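Local coordinates for protein phytoene synthase (Enterococcus hirae, PDB 5IYS) that probably joins two prenyl diphosphates head to head, as squalene and phytoene synthases do, and binds magnesium and a thio analogue of farnesyl diphosphate, at residues Leu167-Gln179 with Leu253-Lys267. Numbering follows the deposited sequence.
Sequences LTNILRDVGEDYQ and LNIVRKQHYSLFDNK. With MG (magnesium ion), chain D; FPS (S-[(2E,6E)-3,7,11-trimethyldodeca-2,6,10-trienyl] trihydrogen thiodiphosphate), chain G; FPS (S-[(2E,6E)-3,7,11-trimethyldodeca-2,6,10-trienyl] trihydrogen thiodiphosphate), chain H.
T168 faces L253 where helices 167-172 and 253-258 run side by side, their axes 10.1 Å apart and inclined by 22°; the loop after 258 meets helix 174-179 at L263 and F264, then runs back past R172 to K267. L253 CD2 packs against L171 CD1, 3.8 Å away, and T168 CG2. In the first turn of helix 174-179, G175 N donates to L263 O, 3.0 Å away, and G175 CA, bearing no side chain, sits over one face of the F264 ring, a CH-pi contact of 3.8 Å to the centroid. Q179 meets that ring at its edge, and E176 OE2 accepts a weak bond from D265 N at 3.3 Å.

R172 has CG anti to its backbone N (chi1 -178°) and bends at chi3, which turns the guanidinium side-on to D173: NE reaches D173 OD1 from above the carboxylate plane, and NH2 takes the syn lone pair of D173 OD2. R172 NH1 donates to O2B of the chain G thiodiphosphate at 2.7 Å and bonds Q252 OE1. K267 crosses at about a right angle, its CG over one guanidinium face and its NZ in a weak, 3.5 Å salt bridge to D173 OD2, beside the chain H thiodiphosphate. N169 OD1 binds, at 2.1 Å, the magnesium that also holds O2A of that ligand; D173, a magnesium ligand in a structure of this protein, does not bind the ion directly here. In this trans-prenyltransferase-type helical fold, the loop brings a lysine to the diphosphate end of the pocket, where R172 and K267 probably offset the negative charge of the phosphates and D173.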
ATOM      1  N   LEU A 167      -4.158   5.278  -4.930  1.00 15.19           N
ATOM      2  CA  LEU A 167      -4.721   6.561  -5.404  1.00 15.86           C
ATOM      3  C   LEU A 167      -4.537   7.670  -4.373  1.00 17.47           C
ATOM      4  O   LEU A 167      -4.274   8.822  -4.714  1.00 17.45           O
ATOM      5  CB  LEU A 167      -6.223   6.417  -5.679  1.00 16.90           C
ATOM      6  CG  LEU A 167      -6.614   5.664  -6.951  1.00 19.64           C
ATOM      7  CD1 LEU A 167      -8.116   5.698  -7.157  1.00 21.16           C
ATOM      8  CD2 LEU A 167      -5.876   6.249  -8.156  1.00 21.86           C
ATOM      9  N   THR A 168      -4.774   7.339  -3.107  1.00 14.30           N
ATOM     10  CA  THR A 168      -4.541   8.293  -2.017  1.00 16.78           C
ATOM     11  C   THR A 168      -3.073   8.731  -1.979  1.00 17.68           C
ATOM     12  O   THR A 168      -2.759   9.922  -1.853  1.00 20.54           O
ATOM     13  CB  THR A 168      -4.910   7.634  -0.666  1.00 15.92           C
ATOM     14  OG1 THR A 168      -6.284   7.195  -0.703  1.00 16.63           O
ATOM     15  CG2 THR A 168      -4.699   8.604   0.496  1.00 17.64           C
ATOM     16  N   ASN A 169      -2.163   7.773  -2.110  1.00 18.01           N
ATOM     17  CA  ASN A 169      -0.729   8.095  -2.150  1.00 18.71           C
ATOM     18  C   ASN A 169      -0.363   9.044  -3.299  1.00 21.38           C
ATOM     19  O   ASN A 169       0.394  10.025  -3.126  1.00 16.51           O
ATOM     20  CB  ASN A 169       0.081   6.793  -2.193  1.00 18.69           C
ATOM     21  CG  ASN A 169       1.584   7.034  -2.120  1.00 23.72           C
ATOM     22  OD1 ASN A 169       2.176   7.454  -3.101  1.00 22.82           O
ATOM     23  ND2 ASN A 169       2.201   6.750  -0.970  1.00 27.99           N
ATOM     24  N   ILE A 170      -0.984   8.791  -4.447  1.00 17.17           N
ATOM     25  CA  ILE A 170      -0.803   9.609  -5.641  1.00 19.16           C
ATOM     26  C   ILE A 170      -1.272  11.057  -5.397  1.00 19.27           C
ATOM     27  O   ILE A 170      -0.561  12.043  -5.686  1.00 21.05           O
ATOM     28  CB  ILE A 170      -1.573   8.974  -6.829  1.00 17.95           C
ATOM     29  CG1 ILE A 170      -0.809   7.764  -7.395  1.00 13.06           C
ATOM     30  CG2 ILE A 170      -1.764   9.972  -7.940  1.00 19.65           C
ATOM     31  CD1 ILE A 170      -1.630   6.869  -8.359  1.00 16.32           C
ATOM     32  N   LEU A 171      -2.454  11.170  -4.804  1.00 18.59           N
ATOM     33  CA  LEU A 171      -3.113  12.455  -4.570  1.00 19.28           C
ATOM     34  C   LEU A 171      -2.395  13.231  -3.484  1.00 21.69           C
ATOM     35  O   LEU A 171      -2.377  14.468  -3.468  1.00 23.78           O
ATOM     36  CB  LEU A 171      -4.577  12.214  -4.177  1.00 19.20           C
ATOM     37  CG  LEU A 171      -5.469  11.805  -5.358  1.00 19.19           C
ATOM     38  CD1 LEU A 171      -6.767  11.238  -4.847  1.00 20.57           C
ATOM     39  CD2 LEU A 171      -5.761  13.033  -6.290  1.00 21.03           C
ATOM     40  N   ARG A 172      -1.764  12.500  -2.578  1.00 20.06           N
ATOM     41  CA  ARG A 172      -1.021  13.143  -1.498  1.00 21.56           C
ATOM     42  C   ARG A 172       0.262  13.774  -2.040  1.00 21.18           C
ATOM     43  O   ARG A 172       0.738  14.783  -1.506  1.00 25.47           O
ATOM     44  CB  ARG A 172      -0.734  12.110  -0.394  1.00 24.18           C
ATOM     45  CG  ARG A 172      -0.004  12.644   0.843  1.00 19.12           C
ATOM     46  CD  ARG A 172       0.443  11.460   1.713  1.00 19.70           C
ATOM     47  NE  ARG A 172       1.545  10.758   1.048  1.00 23.30           N
ATOM     48  CZ  ARG A 172       2.105   9.636   1.486  1.00 28.12           C
ATOM     49  NH1 ARG A 172       1.569   8.998   2.516  1.00 18.55           N
ATOM     50  NH2 ARG A 172       3.182   9.157   0.877  1.00 32.31           N
ATOM     51  N   ASP A 173       0.845  13.196  -3.085  1.00 21.84           N
ATOM     52  CA  ASP A 173       2.253  13.452  -3.386  1.00 22.11           C
ATOM     53  C   ASP A 173       2.438  14.083  -4.772  1.00 24.76           C
ATOM     54  O   ASP A 173       3.526  14.010  -5.353  1.00 24.35           O
ATOM     55  CB  ASP A 173       3.084  12.161  -3.338  1.00 24.99           C
ATOM     56  CG  ASP A 173       3.202  11.556  -1.936  1.00 25.07           C
ATOM     57  OD1 ASP A 173       2.963  12.261  -0.935  1.00 30.97           O
ATOM     58  OD2 ASP A 173       3.558  10.358  -1.845  1.00 28.03           O
ATOM     59  N   VAL A 174       1.411  14.741  -5.299  1.00 23.43           N
ATOM     60  CA  VAL A 174       1.499  15.230  -6.669  1.00 25.25           C
ATOM     61  C   VAL A 174       2.756  16.089  -6.903  1.00 26.58           C
ATOM     62  O   VAL A 174       3.475  15.906  -7.889  1.00 25.92           O
ATOM     63  CB  VAL A 174       0.245  15.994  -7.078  1.00 25.01           C
ATOM     64  CG1 VAL A 174       0.458  16.671  -8.422  1.00 26.62           C
ATOM     65  CG2 VAL A 174      -0.974  15.065  -7.110  1.00 24.13           C
ATOM     66  N   GLY A 175       3.036  17.015  -5.995  1.00 28.72           N
ATOM     67  CA  GLY A 175       4.141  17.956  -6.215  1.00 29.50           C
ATOM     68  C   GLY A 175       5.524  17.329  -6.161  1.00 28.95           C
ATOM     69  O   GLY A 175       6.362  17.578  -7.041  1.00 29.23           O
ATOM     70  N   GLU A 176       5.772  16.553  -5.109  1.00 29.38           N
ATOM     71  CA  GLU A 176       7.036  15.828  -4.927  1.00 32.06           C
ATOM     72  C   GLU A 176       7.250  14.862  -6.090  1.00 31.07           C
ATOM     73  O   GLU A 176       8.354  14.786  -6.642  1.00 29.59           O
ATOM     74  CB  GLU A 176       7.070  15.085  -3.579  1.00 32.97           C
ATOM     75  CG  GLU A 176       7.832  15.834  -2.458  1.00 44.22           C
ATOM     76  CD  GLU A 176       7.061  15.961  -1.138  1.00 54.24           C
ATOM     77  OE1 GLU A 176       6.562  14.925  -0.635  1.00 59.84           O
ATOM     78  OE2 GLU A 176       6.986  17.081  -0.569  1.00 49.38           O
ATOM     79  N   ASP A 177       6.177  14.213  -6.540  1.00 28.67           N
ATOM     80  CA  ASP A 177       6.286  13.284  -7.682  1.00 29.80           C
ATOM     81  C   ASP A 177       6.746  14.027  -8.942  1.00 31.84           C
ATOM     82  O   ASP A 177       7.694  13.612  -9.620  1.00 28.85           O
ATOM     83  CB  ASP A 177       4.953  12.586  -7.948  1.00 29.72           C
ATOM     84  CG  ASP A 177       4.693  11.423  -6.991  1.00 30.71           C
ATOM     85  OD1 ASP A 177       5.647  10.994  -6.323  1.00 27.77           O
ATOM     86  OD2 ASP A 177       3.534  10.965  -6.889  1.00 33.75           O
ATOM     87  N   TYR A 178       6.056  15.120  -9.259  1.00 32.08           N
ATOM     88  CA  TYR A 178       6.384  15.876 -10.462  1.00 35.36           C
ATOM     89  C   TYR A 178       7.834  16.343 -10.426  1.00 37.93           C
ATOM     90  O   TYR A 178       8.515  16.358 -11.461  1.00 39.84           O
ATOM     91  CB  TYR A 178       5.467  17.084 -10.638  1.00 35.55           C
ATOM     92  CG  TYR A 178       5.755  17.838 -11.920  1.00 38.77           C
ATOM     93  CD1 TYR A 178       5.431  17.293 -13.153  1.00 38.10           C
ATOM     94  CD2 TYR A 178       6.386  19.074 -11.897  1.00 47.58           C
ATOM     95  CE1 TYR A 178       5.711  17.971 -14.321  1.00 44.96           C
ATOM     96  CE2 TYR A 178       6.670  19.760 -13.063  1.00 45.48           C
ATOM     97  CZ  TYR A 178       6.322  19.203 -14.269  1.00 47.76           C
ATOM     98  OH  TYR A 178       6.600  19.880 -15.437  1.00 55.28           O
ATOM     99  N   GLN A 179       8.267  16.806  -9.256  1.00 39.15           N
ATOM    100  CA  GLN A 179       9.647  17.248  -9.055  1.00 42.27           C
ATOM    101  C   GLN A 179      10.603  16.155  -9.489  1.00 42.93           C
ATOM    102  O   GLN A 179      11.722  16.436  -9.909  1.00 44.55           O
ATOM    103  CB  GLN A 179       9.921  17.528  -7.581  1.00 42.24           C
ATOM    104  CG  GLN A 179       9.497  18.896  -7.096  1.00 48.14           C
ATOM    105  CD  GLN A 179       9.980  19.176  -5.680  1.00 55.38           C
ATOM    106  OE1 GLN A 179      10.112  18.263  -4.856  1.00 56.94           O
ATOM    107  NE2 GLN A 179      10.207  20.452  -5.377  1.00 60.14           N
ATOM    108  N   LEU A 253      -6.554  12.066   2.574  1.00 21.91           N
ATOM    109  CA  LEU A 253      -7.331  12.880   1.639  1.00 21.98           C
ATOM    110  C   LEU A 253      -7.856  14.142   2.331  1.00 24.76           C
ATOM    111  O   LEU A 253      -7.830  15.228   1.752  1.00 24.89           O
ATOM    112  CB  LEU A 253      -8.492  12.082   1.027  1.00 20.14           C
ATOM    113  CG  LEU A 253      -8.079  10.833   0.215  1.00 17.30           C
ATOM    114  CD1 LEU A 253      -9.350  10.092  -0.156  1.00 23.11           C
ATOM    115  CD2 LEU A 253      -7.320  11.215  -1.042  1.00 20.13           C
ATOM    116  N   ASN A 254      -8.411  13.992   3.525  1.00 24.90           N
ATOM    117  CA  ASN A 254      -8.950  15.150   4.253  1.00 28.36           C
ATOM    118  C   ASN A 254      -7.905  16.164   4.673  1.00 28.78           C
ATOM    119  O   ASN A 254      -8.159  17.367   4.666  1.00 30.45           O
ATOM    120  CB  ASN A 254      -9.772  14.702   5.455  1.00 26.92           C
ATOM    121  CG  ASN A 254     -11.177  14.309   5.062  1.00 34.21           C
ATOM    122  OD1 ASN A 254     -11.630  14.595   3.954  1.00 35.88           O
ATOM    123  ND2 ASN A 254     -11.855  13.591   5.940  1.00 40.18           N
ATOM    124  N   ILE A 255      -6.700  15.682   4.938  1.00 30.73           N
ATOM    125  CA  ILE A 255      -5.556  16.532   5.236  1.00 31.66           C
ATOM    126  C   ILE A 255      -5.278  17.474   4.066  1.00 32.54           C
ATOM    127  O   ILE A 255      -5.056  18.671   4.272  1.00 31.89           O
ATOM    128  CB  ILE A 255      -4.299  15.663   5.495  1.00 32.92           C
ATOM    129  CG1 ILE A 255      -4.249  15.201   6.954  1.00 39.28           C
ATOM    130  CG2 ILE A 255      -3.015  16.402   5.152  1.00 34.76           C
ATOM    131  CD1 ILE A 255      -5.586  15.251   7.661  1.00 47.98           C
ATOM    132  N   VAL A 256      -5.185  16.925   2.855  1.00 28.19           N
ATOM    133  CA  VAL A 256      -4.880  17.731   1.672  1.00 28.71           C
ATOM    134  C   VAL A 256      -5.993  18.750   1.444  1.00 27.33           C
ATOM    135  O   VAL A 256      -5.737  19.906   1.114  1.00 29.56           O
ATOM    136  CB  VAL A 256      -4.681  16.875   0.402  1.00 29.26           C
ATOM    137  CG1 VAL A 256      -4.433  17.748  -0.817  1.00 31.01           C
ATOM    138  CG2 VAL A 256      -3.545  15.889   0.590  1.00 30.01           C
ATOM    139  N   ARG A 257      -7.236  18.323   1.620  1.00 25.63           N
ATOM    140  CA  ARG A 257      -8.343  19.270   1.540  1.00 28.26           C
ATOM    141  C   ARG A 257      -8.206  20.384   2.588  1.00 30.32           C
ATOM    142  O   ARG A 257      -8.340  21.560   2.263  1.00 29.78           O
ATOM    143  CB  ARG A 257      -9.671  18.537   1.713  1.00 27.36           C
ATOM    144  CG  ARG A 257     -10.037  17.624   0.580  1.00 27.88           C
ATOM    145  CD  ARG A 257     -11.229  16.786   0.977  1.00 29.93           C
ATOM    146  NE  ARG A 257     -11.763  16.026  -0.145  1.00 25.33           N
ATOM    147  CZ  ARG A 257     -11.991  14.721  -0.120  1.00 27.00           C
ATOM    148  NH1 ARG A 257     -11.784  14.041   0.999  1.00 26.49           N
ATOM    149  NH2 ARG A 257     -12.519  14.109  -1.174  1.00 22.29           N
ATOM    150  N   LYS A 258      -7.899  20.032   3.837  1.00 31.30           N
ATOM    151  CA  LYS A 258      -7.836  21.023   4.909  1.00 32.81           C
ATOM    152  C   LYS A 258      -6.733  22.031   4.644  1.00 33.94           C
ATOM    153  O   LYS A 258      -6.855  23.194   5.029  1.00 38.02           O
ATOM    154  CB  LYS A 258      -7.609  20.383   6.284  1.00 34.97           C
ATOM    155  CG  LYS A 258      -8.787  19.575   6.824  1.00 41.45           C
ATOM    156  CD  LYS A 258     -10.130  20.259   6.590  1.00 54.65           C
ATOM    157  CE  LYS A 258     -10.790  19.822   5.276  1.00 56.89           C
ATOM    158  NZ  LYS A 258     -11.134  18.361   5.267  1.00 54.58           N
ATOM    159  N   GLN A 259      -5.640  21.585   4.033  1.00 31.53           N
ATOM    160  CA  GLN A 259      -4.546  22.478   3.667  1.00 33.45           C
ATOM    161  C   GLN A 259      -4.816  23.137   2.319  1.00 33.90           C
ATOM    162  O   GLN A 259      -3.910  23.650   1.660  1.00 34.68           O
ATOM    163  CB  GLN A 259      -3.213  21.726   3.666  1.00 32.19           C
ATOM    164  CG  GLN A 259      -2.781  21.237   5.068  1.00 34.87           C
ATOM    165  CD  GLN A 259      -1.487  20.427   5.043  1.00 36.41           C
ATOM    166  OE1 GLN A 259      -1.010  19.944   6.080  1.00 38.73           O
ATOM    167  NE2 GLN A 259      -0.965  20.197   3.845  1.00 33.74           N
ATOM    168  N   HIS A 260      -6.085  23.103   1.920  1.00 34.85           N
ATOM    169  CA  HIS A 260      -6.575  23.790   0.721  1.00 34.21           C
ATOM    170  C   HIS A 260      -5.875  23.323  -0.561  1.00 34.93           C
ATOM    171  O   HIS A 260      -5.553  24.132  -1.447  1.00 33.43           O
ATOM    172  CB  HIS A 260      -6.551  25.320   0.882  1.00 35.38           C
ATOM    173  CG  HIS A 260      -7.026  25.801   2.221  1.00 34.29           C
ATOM    174  ND1 HIS A 260      -8.331  25.657   2.651  1.00 33.46           N
ATOM    175  CD2 HIS A 260      -6.358  26.396   3.238  1.00 32.08           C
ATOM    176  CE1 HIS A 260      -8.440  26.124   3.885  1.00 31.37           C
ATOM    177  NE2 HIS A 260      -7.256  26.570   4.265  1.00 34.31           N
ATOM    178  N   TYR A 261      -5.718  22.001  -0.673  1.00 31.23           N
ATOM    179  CA  TYR A 261      -5.144  21.387  -1.853  1.00 32.20           C
ATOM    180  C   TYR A 261      -3.700  21.829  -2.076  1.00 31.67           C
ATOM    181  O   TYR A 261      -3.318  22.225  -3.174  1.00 33.67           O
ATOM    182  CB  TYR A 261      -6.008  21.685  -3.072  1.00 32.49           C
ATOM    183  CG  TYR A 261      -7.436  21.236  -2.883  1.00 32.84           C
ATOM    184  CD1 TYR A 261      -7.780  19.889  -2.971  1.00 28.09           C
ATOM    185  CD2 TYR A 261      -8.391  22.125  -2.411  1.00 32.85           C
ATOM    186  CE1 TYR A 261      -9.084  19.472  -2.719  1.00 32.40           C
ATOM    187  CE2 TYR A 261      -9.696  21.731  -2.193  1.00 31.55           C
ATOM    188  CZ  TYR A 261     -10.043  20.410  -2.341  1.00 29.99           C
ATOM    189  OH  TYR A 261     -11.359  20.054  -2.124  1.00 31.12           O
ATOM    190  N   SER A 262      -2.921  21.831  -1.004  1.00 32.90           N
ATOM    191  CA  SER A 262      -1.468  21.913  -1.125  1.00 33.58           C
ATOM    192  C   SER A 262      -0.914  20.710  -1.896  1.00 34.69           C
ATOM    193  O   SER A 262      -1.357  19.563  -1.692  1.00 32.64           O
ATOM    194  CB  SER A 262      -0.837  21.965   0.265  1.00 33.06           C
ATOM    195  OG  SER A 262      -1.262  20.850   1.036  1.00 36.64           O
ATOM    196  N   LEU A 263       0.080  20.972  -2.743  1.00 33.47           N
ATOM    197  CA  LEU A 263       0.653  19.937  -3.593  1.00 34.22           C
ATOM    198  C   LEU A 263       1.918  19.344  -2.978  1.00 34.18           C
ATOM    199  O   LEU A 263       2.347  18.251  -3.357  1.00 34.84           O
ATOM    200  CB  LEU A 263       0.938  20.493  -4.991  1.00 35.39           C
ATOM    201  CG  LEU A 263      -0.282  21.086  -5.710  1.00 38.19           C
ATOM    202  CD1 LEU A 263       0.100  21.791  -6.999  1.00 40.84           C
ATOM    203  CD2 LEU A 263      -1.379  20.052  -5.964  1.00 38.89           C
ATOM    204  N   PHE A 264       2.474  20.038  -1.991  1.00 31.51           N
ATOM    205  CA  PHE A 264       3.701  19.598  -1.327  1.00 34.81           C
ATOM    206  C   PHE A 264       3.472  19.400   0.163  1.00 35.10           C
ATOM    207  O   PHE A 264       2.520  19.932   0.731  1.00 35.34           O
ATOM    208  CB  PHE A 264       4.842  20.603  -1.509  1.00 32.94           C
ATOM    209  CG  PHE A 264       5.344  20.701  -2.914  1.00 34.65           C
ATOM    210  CD1 PHE A 264       4.747  21.577  -3.811  1.00 30.81           C
ATOM    211  CD2 PHE A 264       6.409  19.916  -3.345  1.00 31.98           C
ATOM    212  CE1 PHE A 264       5.209  21.668  -5.111  1.00 32.95           C
ATOM    213  CE2 PHE A 264       6.853  19.994  -4.648  1.00 32.46           C
ATOM    214  CZ  PHE A 264       6.227  20.841  -5.538  1.00 29.27           C
ATOM    215  N   ASP A 265       4.379  18.659   0.787  1.00 36.24           N
ATOM    216  CA  ASP A 265       4.471  18.593   2.235  1.00 38.12           C
ATOM    217  C   ASP A 265       3.177  18.050   2.842  1.00 37.27           C
ATOM    218  O   ASP A 265       2.637  18.631   3.787  1.00 37.67           O
ATOM    219  CB  ASP A 265       4.803  19.983   2.802  1.00 40.23           C
ATOM    220  CG  ASP A 265       4.985  19.965   4.303  1.00 42.41           C
ATOM    221  OD1 ASP A 265       5.679  19.053   4.795  1.00 50.51           O
ATOM    222  OD2 ASP A 265       4.385  20.818   4.994  1.00 51.56           O
ATOM    223  N   ASN A 266       2.715  16.915   2.325  1.00 32.76           N
ATOM    224  CA  ASN A 266       1.435  16.339   2.738  1.00 31.81           C
ATOM    225  C   ASN A 266       1.619  15.050   3.540  1.00 31.32           C
ATOM    226  O   ASN A 266       0.648  14.464   4.026  1.00 31.10           O
ATOM    227  CB  ASN A 266       0.553  16.055   1.515  1.00 29.95           C
ATOM    228  CG  ASN A 266       0.062  17.328   0.835  1.00 34.16           C
ATOM    229  OD1 ASN A 266      -0.104  17.376  -0.384  1.00 32.96           O
ATOM    230  ND2 ASN A 266      -0.251  18.333   1.636  1.00 31.01           N
ATOM    231  N   LYS A 267       2.871  14.640   3.708  1.00 28.66           N
ATOM    232  CA  LYS A 267       3.174  13.402   4.400  1.00 31.66           C
ATOM    233  C   LYS A 267       3.271  13.647   5.900  1.00 32.36           C
ATOM    234  O   LYS A 267       3.639  14.744   6.335  1.00 31.71           O
ATOM    235  CB  LYS A 267       4.498  12.813   3.909  1.00 31.87           C
ATOM    236  CG  LYS A 267       4.471  12.236   2.509  1.00 35.28           C
ATOM    237  CD  LYS A 267       5.852  11.683   2.143  1.00 39.16           C
ATOM    238  CE  LYS A 267       6.083  11.765   0.632  1.00 40.95           C
ATOM    239  NZ  LYS A 267       6.515  10.476  -0.019  1.00 41.78           N
TER
HETATM  240 MG    MG D 503       3.807   7.766  -4.450  1.00 46.23          MG
HETATM  241  C1  FPS G 506       1.956   2.945   1.372  1.00 41.38           C
HETATM  242  S1  FPS G 506       3.406   2.158   1.966  1.00 41.48           S
HETATM  243  C2  FPS G 506       1.105   1.769   0.927  1.00 37.31           C
HETATM  244  C3  FPS G 506       0.280   1.784  -0.134  1.00 38.26           C
HETATM  245  C4  FPS G 506       0.118   3.024  -0.963  1.00 34.47           C
HETATM  246  C5  FPS G 506      -0.537   0.563  -0.511  1.00 33.77           C
HETATM  247  C6  FPS G 506      -0.329  -0.657   0.385  1.00 33.25           C
HETATM  248  C7  FPS G 506      -1.464  -1.632   0.141  1.00 23.11           C
HETATM  249  C8  FPS G 506      -1.999  -2.372   1.129  1.00 23.82           C
HETATM  250  C10 FPS G 506      -3.041  -3.398   0.739  1.00 18.71           C
HETATM  251  C9  FPS G 506      -1.558  -2.270   2.569  1.00 24.60           C
HETATM  252  C11 FPS G 506      -4.316  -3.150   1.549  1.00 20.62           C
HETATM  253  C12 FPS G 506      -5.325  -4.265   1.323  1.00 17.93           C
HETATM  254  C13 FPS G 506      -5.454  -5.356   2.112  1.00 20.11           C
HETATM  255  C14 FPS G 506      -6.517  -6.380   1.805  1.00 20.31           C
HETATM  256  C15 FPS G 506      -4.585  -5.576   3.323  1.00 23.53           C
HETATM  257  PA  FPS G 506       4.479   3.393   3.225  1.00 39.78           P
HETATM  258  O1A FPS G 506       5.276   2.620   4.181  1.00 38.97           O
HETATM  259  O2A FPS G 506       5.529   4.052   2.186  1.00 46.92           O
HETATM  260  O3A FPS G 506       3.667   4.613   3.859  1.00 46.79           O
HETATM  261  PB  FPS G 506       3.600   5.963   2.958  1.00 43.56           P
HETATM  262  O1B FPS G 506       4.686   6.922   3.359  1.00 45.94           O
HETATM  263  O2B FPS G 506       2.184   6.444   3.170  1.00 39.85           O
HETATM  264  O3B FPS G 506       3.793   5.717   1.477  1.00 50.92           O
HETATM  265  C1  FPS H 507       4.404   3.142  -1.467  1.00 43.94           C
HETATM  266  S1  FPS H 507       3.725   4.077  -2.803  1.00 52.16           S
HETATM  267  C2  FPS H 507       5.026   1.878  -2.008  1.00 39.65           C
HETATM  268  C3  FPS H 507       4.339   0.836  -2.512  1.00 38.60           C
HETATM  269  C4  FPS H 507       2.845   0.837  -2.697  1.00 33.82           C
HETATM  270  C5  FPS H 507       5.129  -0.373  -2.959  1.00 33.54           C
HETATM  271  C6  FPS H 507       5.635  -1.187  -1.769  1.00 22.93           C
HETATM  272  C7  FPS H 507       4.524  -1.419  -0.759  1.00 22.36           C
HETATM  273  C8  FPS H 507       4.721  -1.218   0.553  1.00 26.60           C
HETATM  274  C10 FPS H 507       3.534  -1.419   1.464  1.00 23.92           C
HETATM  275  C9  FPS H 507       6.041  -0.719   1.078  1.00 25.91           C
HETATM  276  C11 FPS H 507       3.440  -2.822   2.021  1.00 23.61           C
HETATM  277  C12 FPS H 507       2.478  -2.661   3.191  1.00 17.85           C
HETATM  278  C13 FPS H 507       2.054  -3.675   3.967  1.00 19.83           C
HETATM  279  C14 FPS H 507       2.489  -5.096   3.775  1.00 19.47           C
HETATM  280  C15 FPS H 507       1.089  -3.365   5.067  1.00 17.53           C
HETATM  281  PA  FPS H 507       5.320   5.288  -3.199  1.00 46.32           P
HETATM  282  O1A FPS H 507       6.483   4.456  -3.593  1.00 45.10           O
HETATM  283  O2A FPS H 507       4.928   6.263  -4.419  1.00 40.73           O
HETATM  284  O3A FPS H 507       5.480   6.298  -1.941  1.00 47.53           O
HETATM  285  PB  FPS H 507       6.638   6.339  -0.848  1.00 53.74           P
HETATM  286  O1B FPS H 507       7.309   7.672  -1.045  1.00 55.27           O
HETATM  287  O2B FPS H 507       7.664   5.237  -0.998  1.00 53.73           O
HETATM  288  O3B FPS H 507       5.959   6.216   0.500  1.00 49.12           O
HETATM  289  O   HOH W   1       2.810   9.126  -5.106  1.00 31.81           O
HETATM  290  O   HOH W   2      -1.063  16.860  -3.638  1.00 36.17           O
HETATM  291  O   HOH W   3       3.519  15.289   0.081  1.00 39.55           O
HETATM  292  O   HOH W   4       4.096  16.224  -2.879  1.00 33.62           O
HETATM  293  O   HOH W   5       3.251   6.924  -6.148  1.00 33.82           O
HETATM  294  O   HOH W   6       4.254   8.518  -3.029  1.00 31.32           O